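Local coordinates for protein chloromuconate cycloisomerase (Rhodococcus opacus, PDB 4M0X) that belongs to the enolase superfamily, joining an N-terminal antiparallel-sheet domain to a beta/alpha barrel that carries a bound manganese ion, at residues G46-G54 with A299-G307; I270-A281 with M306-M317. All coordinates share one frame; numbering follows the deposited sequence.

In the fold
Both contacts are buried, and both use helix 304-316, the helix that follows the seventh barrel strand. Contact 1 joins domains: strand 45-51 of the N-terminal antiparallel sheet meets the loop and first turn leading into that helix. Contact 2 stays within the barrel domain, where the end of strand 267-270 and the segments after it pack along the flank of the same helix. Their chemistry differs accordingly. A carboxylate gripping backbone N-H groups dominates contact 1, whereas contact 2 is mainly interlocked apolar side chains, with one bridging water. Met-306 belongs to both, its backbone N bonded in contact 1 and its sulfur packed in contact 2. Lys-271 NZ and Ala-299 O, a probable hydrogen bond, also link them.

Contact 1: G46-G54 with A299-G307; sequences GIGEAVTPG and ATPESSVMG
The interface between the N-terminal domain and the barrel of an enolase-superfamily protein is pinned here by Glu-49, which reaches from strand 45-51 to the start of helix 304-316. With CG roughly anti to the backbone N (chi1 151°) and the chain extended beyond it, the carboxylate arrives at the first turn. Glu-49 OE2 accepts an almost straight bond (177°) from Ser-303 N, 2.7 Å away, on its syn lone pair. Met-306 N reaches Glu-49 OE1, also at 2.7 Å, but from above the carboxylate plane. Ser-303 is itself the N-cap, its OG accepting from Val-305 N at 3.2 Å; the modelled approach of that OG to Glu-49 OE1 is too short to be trusted in detail.

Apolar groups continue the seam on either side of Glu-49. The side chains of Ile-47 and Val-305 cross at about a right angle, CD1 of the first 3.9 Å from CG1 of the second, while Val-51 CG1 lies against Glu-302 CB and Thr-300 CG2. Beyond them, Pro-53 crosses Thr-300 at a slant, CB against Thr-300 O; the Thr-300 to Pro-301 peptide is cis. With each oxygen of a buried carboxylate held by a backbone N-H at a helix start, the contact would be expected to stabilise ionised Glu-49.

Contact 2: I270-A281 with M306-M317; sequences IKIPKSGGLSRA and MGAISAQLYGTM
The phenol ring of Tyr-314 lies beside the end of strand 267-270, with Ile-270 O set obliquely to it, 3.0 Å from Tyr-314 OH. Over one face of the ring sits Ser-310 O, 3.1 Å above the plane and offset toward the rim. The phenol oxygen is hydrogen-bonded to Ala-298 O, beyond the two segments, as well as to a water. This is packing between successive beta/alpha units of the barrel: helix 304-316 lies against the exit from the sixth strand and the start of helix 278-291.

Ile-272 is the knob in a knob-into-hole fit, its side chain seated among Met-306, Ile-309, Ser-310 and Leu-313. Its CG1 stands beside the backbone N (chi1 -68°) and the chain runs on extended, bringing CD1 against Ile-309 CG2 and Ser-310 OG. Leu-313 passes it in the opposite direction, with CD2 3.7 Å from Ile-272 CG1. From the other flank comes Met-306, bent at both chi2 and chi3, its SD 3.7 Å from Ile-272 CB and also facing the ring of Pro-273. Leu-278 puts CD1 on Leu-313 CD1 and CD2 on Ile-309 CD1. At the far end Met-317 CE meets Ile-270 CG1.

Lys-271 leaves the backbone away from the helix; its NZ is hydrogen-bonded to Ala-299 O and forms a salt bridge with Asp-247, a ligand of the manganese. Gly-276 closes the short, weakly bonded helix 272-275 in a Schellman motif. Within the seam, one water accepts from Ile-272 N at 2.9 Å, donates to Tyr-314 OH and is hydrogen-bonded to Ser-310 OG.

Contact 1: G46-G54 with A299-G307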
ATOM      1  N   GLY A  46     -11.343  44.384 -22.250  1.00 42.48           N
ATOM      2  CA  GLY A  46     -11.885  43.127 -21.743  1.00 39.97           C
ATOM      3  C   GLY A  46     -12.515  43.277 -20.367  1.00 38.00           C
ATOM      4  O   GLY A  46     -12.114  44.104 -19.567  1.00 39.79           O
ATOM      5  N   ILE A  47     -13.502  42.449 -20.084  1.00 37.10           N
ATOM      6  CA  ILE A  47     -14.131  42.417 -18.762  1.00 31.56           C
ATOM      7  C   ILE A  47     -13.978  41.042 -18.091  1.00 29.87           C
ATOM      8  O   ILE A  47     -14.005  40.006 -18.745  1.00 29.48           O
ATOM      9  CB  ILE A  47     -15.619  42.847 -18.837  1.00 29.60           C
ATOM     10  CG1 ILE A  47     -16.402  41.976 -19.817  1.00 27.96           C
ATOM     11  CG2 ILE A  47     -15.728  44.297 -19.279  1.00 28.11           C
ATOM     12  CD1 ILE A  47     -17.909  42.185 -19.751  1.00 29.39           C
ATOM     13  N   GLY A  48     -13.767  41.052 -16.784  1.00 29.37           N
ATOM     14  CA  GLY A  48     -13.775  39.841 -15.979  1.00 26.73           C
ATOM     15  C   GLY A  48     -14.647  40.078 -14.752  1.00 27.28           C
ATOM     16  O   GLY A  48     -14.986  41.228 -14.412  1.00 26.92           O
ATOM     17  N   GLU A  49     -15.011  38.995 -14.078  1.00 24.95           N
ATOM     18  CA  GLU A  49     -15.780  39.099 -12.867  1.00 24.15           C
ATOM     19  C   GLU A  49     -15.052  38.341 -11.754  1.00 23.99           C
ATOM     20  O   GLU A  49     -14.522  37.257 -11.977  1.00 23.47           O
ATOM     21  CB  GLU A  49     -17.181  38.559 -13.160  1.00 24.58           C
ATOM     22  CG  GLU A  49     -17.953  37.938 -12.012  1.00 27.12           C
ATOM     23  CD  GLU A  49     -19.383  37.551 -12.405  1.00 28.15           C
ATOM     24  OE1 GLU A  49     -19.733  37.576 -13.582  1.00 27.85           O
ATOM     25  OE2 GLU A  49     -20.183  37.217 -11.527  1.00 29.37           O
ATOM     26  N   ALA A  50     -14.963  38.936 -10.570  1.00 23.49           N
ATOM     27  CA  ALA A  50     -14.678  38.146  -9.361  1.00 23.75           C
ATOM     28  C   ALA A  50     -15.987  37.874  -8.593  1.00 24.75           C
ATOM     29  O   ALA A  50     -16.749  38.791  -8.270  1.00 24.04           O
ATOM     30  CB  ALA A  50     -13.672  38.839  -8.467  1.00 22.95           C
ATOM     31  N   VAL A  51     -16.265  36.620  -8.308  1.00 24.96           N
ATOM     32  CA  VAL A  51     -17.494  36.340  -7.610  1.00 27.99           C
ATOM     33  C   VAL A  51     -17.315  35.228  -6.559  1.00 30.78           C
ATOM     34  O   VAL A  51     -16.391  34.387  -6.627  1.00 32.07           O
ATOM     35  CB  VAL A  51     -18.640  36.064  -8.631  1.00 28.34           C
ATOM     36  CG1 VAL A  51     -18.413  34.740  -9.361  1.00 27.04           C
ATOM     37  CG2 VAL A  51     -20.018  36.166  -7.981  1.00 26.10           C
ATOM     38  N   THR A  52     -18.218  35.243  -5.594  1.00 31.20           N
ATOM     39  CA  THR A  52     -18.104  34.455  -4.395  1.00 31.22           C
ATOM     40  C   THR A  52     -19.518  34.010  -3.999  1.00 32.39           C
ATOM     41  O   THR A  52     -20.490  34.704  -4.296  1.00 36.29           O
ATOM     42  CB  THR A  52     -17.460  35.336  -3.330  1.00 32.02           C
ATOM     43  OG1 THR A  52     -16.217  34.760  -2.919  1.00 37.72           O
ATOM     44  CG2 THR A  52     -18.363  35.554  -2.174  1.00 31.41           C
ATOM     45  N   PRO A  53     -19.662  32.834  -3.378  1.00 30.75           N
ATOM     46  CA  PRO A  53     -21.021  32.412  -2.983  1.00 30.49           C
ATOM     47  C   PRO A  53     -21.550  33.121  -1.740  1.00 32.38           C
ATOM     48  O   PRO A  53     -21.968  32.446  -0.774  1.00 34.32           O
ATOM     49  CB  PRO A  53     -20.863  30.924  -2.682  1.00 28.24           C
ATOM     50  CG  PRO A  53     -19.414  30.752  -2.412  1.00 29.25           C
ATOM     51  CD  PRO A  53     -18.681  31.750  -3.248  1.00 30.06           C
ATOM     52  N   GLY A  54     -21.518  34.454  -1.755  1.00 31.84           N
ATOM     53  CA  GLY A  54     -21.969  35.274  -0.631  1.00 30.21           C
ATOM     54  C   GLY A  54     -20.974  35.577   0.476  1.00 30.11           C
ATOM     55  O   GLY A  54     -21.380  35.734   1.612  1.00 34.93           O
ATOM     56  N   ALA A 299     -21.313  26.037 -10.763  1.00 26.35           N
ATOM     57  CA  ALA A 299     -21.631  27.446 -10.611  1.00 26.37           C
ATOM     58  C   ALA A 299     -21.055  27.959  -9.298  1.00 26.47           C
ATOM     59  O   ALA A 299     -20.847  27.176  -8.360  1.00 26.82           O
ATOM     60  CB  ALA A 299     -23.139  27.630 -10.636  1.00 25.45           C
ATOM     61  N   THR A 300     -20.803  29.267  -9.231  1.00 25.46           N
ATOM     62  CA  THR A 300     -20.240  29.868  -8.026  1.00 25.01           C
ATOM     63  C   THR A 300     -21.311  30.364  -7.020  1.00 26.21           C
ATOM     64  O   THR A 300     -21.169  30.170  -5.818  1.00 26.61           O
ATOM     65  CB  THR A 300     -19.151  30.911  -8.361  1.00 23.20           C
ATOM     66  OG1 THR A 300     -18.037  30.249  -8.962  1.00 20.78           O
ATOM     67  CG2 THR A 300     -18.667  31.598  -7.119  1.00 24.03           C
ATOM     68  N   PRO A 301     -22.400  30.977  -7.490  1.00 28.61           N
ATOM     69  CA  PRO A 301     -22.781  31.304  -8.848  1.00 29.86           C
ATOM     70  C   PRO A 301     -22.120  32.605  -9.260  1.00 30.33           C
ATOM     71  O   PRO A 301     -21.267  33.122  -8.550  1.00 32.57           O
ATOM     72  CB  PRO A 301     -24.318  31.468  -8.755  1.00 29.83           C
ATOM     73  CG  PRO A 301     -24.669  31.268  -7.313  1.00 29.49           C
ATOM     74  CD  PRO A 301     -23.402  31.481  -6.541  1.00 28.60           C
ATOM     75  N   GLU A 302     -22.535  33.134 -10.395  1.00 31.86           N
ATOM     76  CA  GLU A 302     -21.904  34.300 -10.981  1.00 31.61           C
ATOM     77  C   GLU A 302     -22.948  35.011 -11.845  1.00 31.80           C
ATOM     78  O   GLU A 302     -24.049  34.471 -12.096  1.00 33.48           O
ATOM     79  CB  GLU A 302     -20.665  33.872 -11.795  1.00 32.55           C
ATOM     80  CG  GLU A 302     -20.890  32.839 -12.908  1.00 33.95           C
ATOM     81  CD  GLU A 302     -21.712  31.632 -12.469  1.00 37.86           C
ATOM     82  OE1 GLU A 302     -22.931  31.605 -12.783  1.00 39.27           O
ATOM     83  OE2 GLU A 302     -21.154  30.733 -11.781  1.00 37.24           O
ATOM     84  N   SER A 303     -22.618  36.222 -12.275  1.00 28.55           N
ATOM     85  CA  SER A 303     -23.489  36.970 -13.130  1.00 27.83           C
ATOM     86  C   SER A 303     -23.270  36.462 -14.550  1.00 28.09           C
ATOM     87  O   SER A 303     -22.581  35.457 -14.756  1.00 26.77           O
ATOM     88  CB  SER A 303     -23.088  38.417 -13.058  1.00 28.26           C
ATOM     89  OG  SER A 303     -21.831  38.536 -13.681  1.00 29.04           O
ATOM     90  N   SER A 304     -23.813  37.176 -15.537  1.00 27.42           N
ATOM     91  CA  SER A 304     -23.586  36.796 -16.926  1.00 25.89           C
ATOM     92  C   SER A 304     -22.169  37.036 -17.427  1.00 25.17           C
ATOM     93  O   SER A 304     -21.763  36.401 -18.402  1.00 23.60           O
ATOM     94  CB  SER A 304     -24.602  37.441 -17.839  1.00 26.05           C
ATOM     95  OG  SER A 304     -25.841  36.774 -17.665  1.00 27.44           O
ATOM     96  N   VAL A 305     -21.416  37.916 -16.762  1.00 24.88           N
ATOM     97  CA  VAL A 305     -20.025  38.155 -17.161  1.00 26.93           C
ATOM     98  C   VAL A 305     -19.137  36.889 -17.070  1.00 28.65           C
ATOM     99  O   VAL A 305     -18.572  36.459 -18.089  1.00 32.21           O
ATOM    100  CB  VAL A 305     -19.384  39.326 -16.390  1.00 28.54           C
ATOM    101  CG1 VAL A 305     -17.937  39.570 -16.850  1.00 29.39           C
ATOM    102  CG2 VAL A 305     -20.230  40.583 -16.525  1.00 28.34           C
ATOM    103  N   MET A 306     -19.017  36.304 -15.871  1.00 27.90           N
ATOM    104  CA  MET A 306     -18.281  35.047 -15.654  1.00 29.02           C
ATOM    105  C   MET A 306     -19.055  33.832 -16.215  1.00 29.54           C
ATOM    106  O   MET A 306     -18.456  32.896 -16.772  1.00 27.54           O
ATOM    107  CB  MET A 306     -17.954  34.868 -14.150  1.00 30.57           C
ATOM    108  CG  MET A 306     -17.352  33.520 -13.708  1.00 29.79           C
ATOM    109  SD  MET A 306     -15.701  33.131 -14.338  1.00 31.95           S
ATOM    110  CE  MET A 306     -14.689  34.479 -13.706  1.00 30.69           C
ATOM    111  N   GLY A 307     -20.384  33.878 -16.083  1.00 28.04           N
ATOM    112  CA  GLY A 307     -21.261  32.847 -16.623  1.00 28.24           C
ATOM    113  C   GLY A 307     -21.056  32.606 -18.105  1.00 28.55           C
ATOM    114  O   GLY A 307     -20.944  31.449 -18.540  1.00 30.28           O
TER
HETATM  115  O   HOH W   1     -16.149  37.480 -18.730  1.00 23.89           O

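Contact 2: I270-A281 with M306-M317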
ATOM      1  N   ILE A 270     -16.352  21.588 -12.020  1.00 23.23           N
ATOM      2  CA  ILE A 270     -15.449  22.536 -12.650  1.00 22.12           C
ATOM      3  C   ILE A 270     -16.023  23.959 -12.595  1.00 22.59           C
ATOM      4  O   ILE A 270     -17.214  24.161 -12.852  1.00 23.22           O
ATOM      5  CB  ILE A 270     -15.155  22.117 -14.097  1.00 21.70           C
ATOM      6  CG1 ILE A 270     -14.671  20.661 -14.144  1.00 21.11           C
ATOM      7  CG2 ILE A 270     -14.168  23.085 -14.746  1.00 21.60           C
ATOM      8  CD1 ILE A 270     -13.276  20.426 -13.598  1.00 21.00           C
ATOM      9  N   LYS A 271     -15.181  24.938 -12.246  1.00 22.48           N
ATOM     10  CA  LYS A 271     -15.614  26.326 -12.015  1.00 22.48           C
ATOM     11  C   LYS A 271     -14.400  27.185 -12.186  1.00 22.13           C
ATOM     12  O   LYS A 271     -13.375  26.852 -11.617  1.00 22.14           O
ATOM     13  CB  LYS A 271     -16.066  26.538 -10.576  1.00 22.28           C
ATOM     14  CG  LYS A 271     -17.415  25.997 -10.160  1.00 21.26           C
ATOM     15  CD  LYS A 271     -17.876  26.705  -8.884  1.00 21.27           C
ATOM     16  CE  LYS A 271     -17.574  25.915  -7.621  1.00 20.85           C
ATOM     17  NZ  LYS A 271     -18.802  25.306  -7.037  1.00 20.58           N
ATOM     18  N   ILE A 272     -14.516  28.293 -12.918  1.00 22.08           N
ATOM     19  CA  ILE A 272     -13.376  29.163 -13.167  1.00 24.07           C
ATOM     20  C   ILE A 272     -12.818  29.914 -11.936  1.00 24.47           C
ATOM     21  O   ILE A 272     -11.638  29.755 -11.618  1.00 24.26           O
ATOM     22  CB  ILE A 272     -13.616  30.107 -14.359  1.00 25.59           C
ATOM     23  CG1 ILE A 272     -13.664  29.296 -15.638  1.00 25.15           C
ATOM     24  CG2 ILE A 272     -12.487  31.124 -14.490  1.00 25.49           C
ATOM     25  CD1 ILE A 272     -13.859  30.128 -16.878  1.00 25.13           C
ATOM     26  N   PRO A 273     -13.655  30.706 -11.230  1.00 24.77           N
ATOM     27  CA  PRO A 273     -13.166  31.530 -10.114  1.00 24.38           C
ATOM     28  C   PRO A 273     -12.289  30.748  -9.136  1.00 24.34           C
ATOM     29  O   PRO A 273     -11.174  31.136  -8.822  1.00 24.78           O
ATOM     30  CB  PRO A 273     -14.457  31.947  -9.400  1.00 23.33           C
ATOM     31  CG  PRO A 273     -15.512  31.847 -10.426  1.00 23.80           C
ATOM     32  CD  PRO A 273     -15.127  30.651 -11.236  1.00 25.07           C
ATOM     33  N   LYS A 274     -12.814  29.633  -8.676  1.00 24.81           N
ATOM     34  CA  LYS A 274     -12.163  28.813  -7.685  1.00 25.74           C
ATOM     35  C   LYS A 274     -10.804  28.200  -8.125  1.00 27.50           C
ATOM     36  O   LYS A 274      -9.999  27.823  -7.270  1.00 28.54           O
ATOM     37  CB  LYS A 274     -13.194  27.801  -7.170  1.00 24.97           C
ATOM     38  CG  LYS A 274     -12.800  26.356  -7.091  1.00 25.79           C
ATOM     39  CD  LYS A 274     -13.652  25.486  -7.995  1.00 25.59           C
ATOM     40  CE  LYS A 274     -13.782  24.120  -7.334  1.00 24.88           C
ATOM     41  NZ  LYS A 274     -14.305  23.021  -8.180  1.00 22.46           N
ATOM     42  N   SER A 275     -10.553  28.141  -9.438  1.00 27.38           N
ATOM     43  CA  SER A 275      -9.319  27.558 -10.005  1.00 26.56           C
ATOM     44  C   SER A 275      -8.368  28.644 -10.384  1.00 26.76           C
ATOM     45  O   SER A 275      -7.277  28.358 -10.887  1.00 26.21           O
ATOM     46  CB  SER A 275      -9.573  26.791 -11.301  1.00 25.41           C
ATOM     47  OG  SER A 275     -10.739  26.007 -11.229  1.00 30.56           O
ATOM     48  N   GLY A 276      -8.805  29.886 -10.197  1.00 26.86           N
ATOM     49  CA  GLY A 276      -8.028  31.056 -10.610  1.00 27.30           C
ATOM     50  C   GLY A 276      -7.917  31.275 -12.110  1.00 27.02           C
ATOM     51  O   GLY A 276      -6.909  31.811 -12.583  1.00 26.89           O
ATOM     52  N   GLY A 277      -8.936  30.840 -12.856  1.00 27.24           N
ATOM     53  CA  GLY A 277      -9.062  31.185 -14.270  1.00 25.37           C
ATOM     54  C   GLY A 277      -9.371  30.108 -15.289  1.00 25.88           C
ATOM     55  O   GLY A 277      -9.515  28.926 -14.986  1.00 26.04           O
ATOM     56  N   LEU A 278      -9.432  30.536 -16.535  1.00 25.99           N
ATOM     57  CA  LEU A 278      -9.803  29.675 -17.618  1.00 25.71           C
ATOM     58  C   LEU A 278      -8.798  28.568 -17.931  1.00 26.16           C
ATOM     59  O   LEU A 278      -9.182  27.448 -18.178  1.00 28.09           O
ATOM     60  CB  LEU A 278     -10.055  30.541 -18.844  1.00 26.76           C
ATOM     61  CG  LEU A 278     -10.485  29.876 -20.142  1.00 26.04           C
ATOM     62  CD1 LEU A 278     -11.733  29.029 -19.888  1.00 28.97           C
ATOM     63  CD2 LEU A 278     -10.751  30.979 -21.131  1.00 24.44           C
ATOM     64  N   SER A 279      -7.511  28.869 -17.959  1.00 28.12           N
ATOM     65  CA  SER A 279      -6.550  27.836 -18.330  1.00 27.92           C
ATOM     66  C   SER A 279      -6.558  26.731 -17.287  1.00 27.93           C
ATOM     67  O   SER A 279      -6.767  25.570 -17.636  1.00 26.66           O
ATOM     68  CB  SER A 279      -5.151  28.420 -18.546  1.00 26.89           C
ATOM     69  OG  SER A 279      -5.163  29.238 -19.700  1.00 27.50           O
ATOM     70  N   ARG A 280      -6.374  27.112 -16.015  1.00 27.81           N
ATOM     71  CA  ARG A 280      -6.325  26.166 -14.886  1.00 28.38           C
ATOM     72  C   ARG A 280      -7.579  25.313 -14.806  1.00 28.76           C
ATOM     73  O   ARG A 280      -7.481  24.091 -14.715  1.00 27.92           O
ATOM     74  CB  ARG A 280      -6.089  26.878 -13.556  1.00 27.71           C
ATOM     75  CG  ARG A 280      -4.756  27.586 -13.462  1.00 28.33           C
ATOM     76  CD  ARG A 280      -3.630  26.576 -13.584  1.00 30.88           C
ATOM     77  NE  ARG A 280      -2.353  27.141 -13.168  1.00 33.03           N
ATOM     78  CZ  ARG A 280      -1.160  26.587 -13.411  1.00 34.23           C
ATOM     79  NH1 ARG A 280      -1.060  25.426 -14.068  1.00 32.77           N
ATOM     80  NH2 ARG A 280      -0.056  27.205 -12.999  1.00 32.22           N
ATOM     81  N   ALA A 281      -8.753  25.948 -14.895  1.00 28.82           N
ATOM     82  CA  ALA A 281     -10.011  25.189 -14.982  1.00 26.51           C
ATOM     83  C   ALA A 281      -9.966  24.103 -16.068  1.00 27.21           C
ATOM     84  O   ALA A 281     -10.309  22.962 -15.756  1.00 29.55           O
ATOM     85  CB  ALA A 281     -11.220  26.096 -15.144  1.00 24.92           C
ATOM     86  N   MET A 306     -19.017  36.304 -15.871  1.00 27.90           N
ATOM     87  CA  MET A 306     -18.281  35.047 -15.654  1.00 29.02           C
ATOM     88  C   MET A 306     -19.055  33.832 -16.215  1.00 29.54           C
ATOM     89  O   MET A 306     -18.456  32.896 -16.772  1.00 27.54           O
ATOM     90  CB  MET A 306     -17.954  34.868 -14.150  1.00 30.57           C
ATOM     91  CG  MET A 306     -17.352  33.520 -13.708  1.00 29.79           C
ATOM     92  SD  MET A 306     -15.701  33.131 -14.338  1.00 31.95           S
ATOM     93  CE  MET A 306     -14.689  34.479 -13.706  1.00 30.69           C
ATOM     94  N   GLY A 307     -20.384  33.878 -16.083  1.00 28.04           N
ATOM     95  CA  GLY A 307     -21.261  32.847 -16.623  1.00 28.24           C
ATOM     96  C   GLY A 307     -21.056  32.606 -18.105  1.00 28.55           C
ATOM     97  O   GLY A 307     -20.944  31.449 -18.540  1.00 30.28           O
ATOM     98  N   ALA A 308     -21.004  33.689 -18.880  1.00 27.40           N
ATOM     99  CA  ALA A 308     -20.638  33.613 -20.308  1.00 27.10           C
ATOM    100  C   ALA A 308     -19.275  32.927 -20.609  1.00 26.27           C
ATOM    101  O   ALA A 308     -19.228  32.058 -21.464  1.00 28.24           O
ATOM    102  CB  ALA A 308     -20.719  34.984 -20.969  1.00 24.23           C
ATOM    103  N   ILE A 309     -18.187  33.291 -19.930  1.00 24.83           N
ATOM    104  CA  ILE A 309     -16.892  32.673 -20.256  1.00 24.78           C
ATOM    105  C   ILE A 309     -16.935  31.212 -19.822  1.00 25.39           C
ATOM    106  O   ILE A 309     -16.546  30.329 -20.581  1.00 26.68           O
ATOM    107  CB  ILE A 309     -15.633  33.479 -19.761  1.00 25.21           C
ATOM    108  CG1 ILE A 309     -14.334  32.837 -20.201  1.00 25.42           C
ATOM    109  CG2 ILE A 309     -15.550  33.622 -18.242  1.00 24.79           C
ATOM    110  CD1 ILE A 309     -14.285  32.467 -21.665  1.00 28.03           C
ATOM    111  N   SER A 310     -17.468  30.963 -18.630  1.00 25.59           N
ATOM    112  CA  SER A 310     -17.755  29.607 -18.172  1.00 26.54           C
ATOM    113  C   SER A 310     -18.546  28.784 -19.171  1.00 26.04           C
ATOM    114  O   SER A 310     -18.168  27.662 -19.453  1.00 26.56           O
ATOM    115  CB  SER A 310     -18.531  29.625 -16.862  1.00 27.29           C
ATOM    116  OG  SER A 310     -17.723  30.175 -15.855  1.00 29.43           O
ATOM    117  N   ALA A 311     -19.649  29.326 -19.680  1.00 26.14           N
ATOM    118  CA  ALA A 311     -20.480  28.596 -20.637  1.00 27.19           C
ATOM    119  C   ALA A 311     -19.645  28.148 -21.840  1.00 27.34           C
ATOM    120  O   ALA A 311     -19.776  27.018 -22.330  1.00 27.99           O
ATOM    121  CB  ALA A 311     -21.671  29.437 -21.078  1.00 25.81           C
ATOM    122  N   GLN A 312     -18.764  29.027 -22.296  1.00 27.17           N
ATOM    123  CA  GLN A 312     -17.889  28.681 -23.403  1.00 27.72           C
ATOM    124  C   GLN A 312     -16.924  27.561 -23.000  1.00 26.64           C
ATOM    125  O   GLN A 312     -16.802  26.561 -23.708  1.00 25.59           O
ATOM    126  CB  GLN A 312     -17.165  29.913 -23.944  1.00 27.14           C
ATOM    127  CG  GLN A 312     -17.995  30.674 -24.956  1.00 28.50           C
ATOM    128  CD  GLN A 312     -17.315  31.922 -25.468  1.00 29.50           C
ATOM    129  OE1 GLN A 312     -16.102  31.937 -25.704  1.00 31.91           O
ATOM    130  NE2 GLN A 312     -18.091  32.979 -25.647  1.00 28.96           N
ATOM    131  N   LEU A 313     -16.258  27.723 -21.861  1.00 26.62           N
ATOM    132  CA  LEU A 313     -15.415  26.659 -21.311  1.00 27.33           C
ATOM    133  C   LEU A 313     -16.131  25.311 -21.386  1.00 27.77           C
ATOM    134  O   LEU A 313     -15.658  24.365 -22.046  1.00 25.22           O
ATOM    135  CB  LEU A 313     -15.042  26.965 -19.859  1.00 27.27           C
ATOM    136  CG  LEU A 313     -14.322  25.838 -19.122  1.00 28.68           C
ATOM    137  CD1 LEU A 313     -12.970  25.554 -19.775  1.00 30.59           C
ATOM    138  CD2 LEU A 313     -14.130  26.200 -17.665  1.00 27.20           C
ATOM    139  N   TYR A 314     -17.293  25.250 -20.723  1.00 28.90           N
ATOM    140  CA  TYR A 314     -18.077  24.027 -20.601  1.00 27.19           C
ATOM    141  C   TYR A 314     -18.450  23.482 -21.973  1.00 27.27           C
ATOM    142  O   TYR A 314     -18.472  22.279 -22.171  1.00 30.61           O
ATOM    143  CB  TYR A 314     -19.313  24.255 -19.740  1.00 28.33           C
ATOM    144  CG  TYR A 314     -19.065  24.846 -18.352  1.00 29.43           C
ATOM    145  CD1 TYR A 314     -17.776  24.949 -17.831  1.00 29.21           C
ATOM    146  CD2 TYR A 314     -20.137  25.256 -17.535  1.00 28.80           C
ATOM    147  CE1 TYR A 314     -17.549  25.471 -16.566  1.00 29.11           C
ATOM    148  CE2 TYR A 314     -19.908  25.781 -16.258  1.00 28.70           C
ATOM    149  CZ  TYR A 314     -18.607  25.890 -15.786  1.00 29.76           C
ATOM    150  OH  TYR A 314     -18.323  26.401 -14.528  1.00 30.66           O
ATOM    151  N   GLY A 315     -18.722  24.360 -22.926  1.00 26.65           N
ATOM    152  CA  GLY A 315     -18.925  23.930 -24.300  1.00 26.90           C
ATOM    153  C   GLY A 315     -17.671  23.400 -25.018  1.00 28.36           C
ATOM    154  O   GLY A 315     -17.792  22.633 -25.993  1.00 29.63           O
ATOM    155  N   THR A 316     -16.472  23.806 -24.590  1.00 25.01           N
ATOM    156  CA  THR A 316     -15.286  23.236 -25.204  1.00 25.07           C
ATOM    157  C   THR A 316     -14.971  21.882 -24.598  1.00 25.39           C
ATOM    158  O   THR A 316     -14.268  21.098 -25.178  1.00 26.29           O
ATOM    159  CB  THR A 316     -14.005  24.130 -25.140  1.00 24.48           C
ATOM    160  OG1 THR A 316     -13.421  24.095 -23.837  1.00 24.06           O
ATOM    161  CG2 THR A 316     -14.267  25.574 -25.550  1.00 24.92           C
ATOM    162  N   MET A 317     -15.491  21.619 -23.410  1.00 28.42           N
ATOM    163  CA  MET A 317     -15.065  20.469 -22.612  1.00 27.06           C
ATOM    164  C   MET A 317     -15.581  19.139 -23.147  1.00 27.19           C
ATOM    165  O   MET A 317     -16.713  19.066 -23.640  1.00 27.12           O
ATOM    166  CB  MET A 317     -15.533  20.664 -21.189  1.00 25.87           C
ATOM    167  CG  MET A 317     -14.538  21.416 -20.343  1.00 25.04           C
ATOM    168  SD  MET A 317     -15.268  21.879 -18.761  1.00 25.86           S
ATOM    169  CE  MET A 317     -15.561  20.326 -17.934  1.00 22.70           C
TER
HETATM  170  O   HOH W   2     -17.134  28.629 -13.994  1.00 34.51           O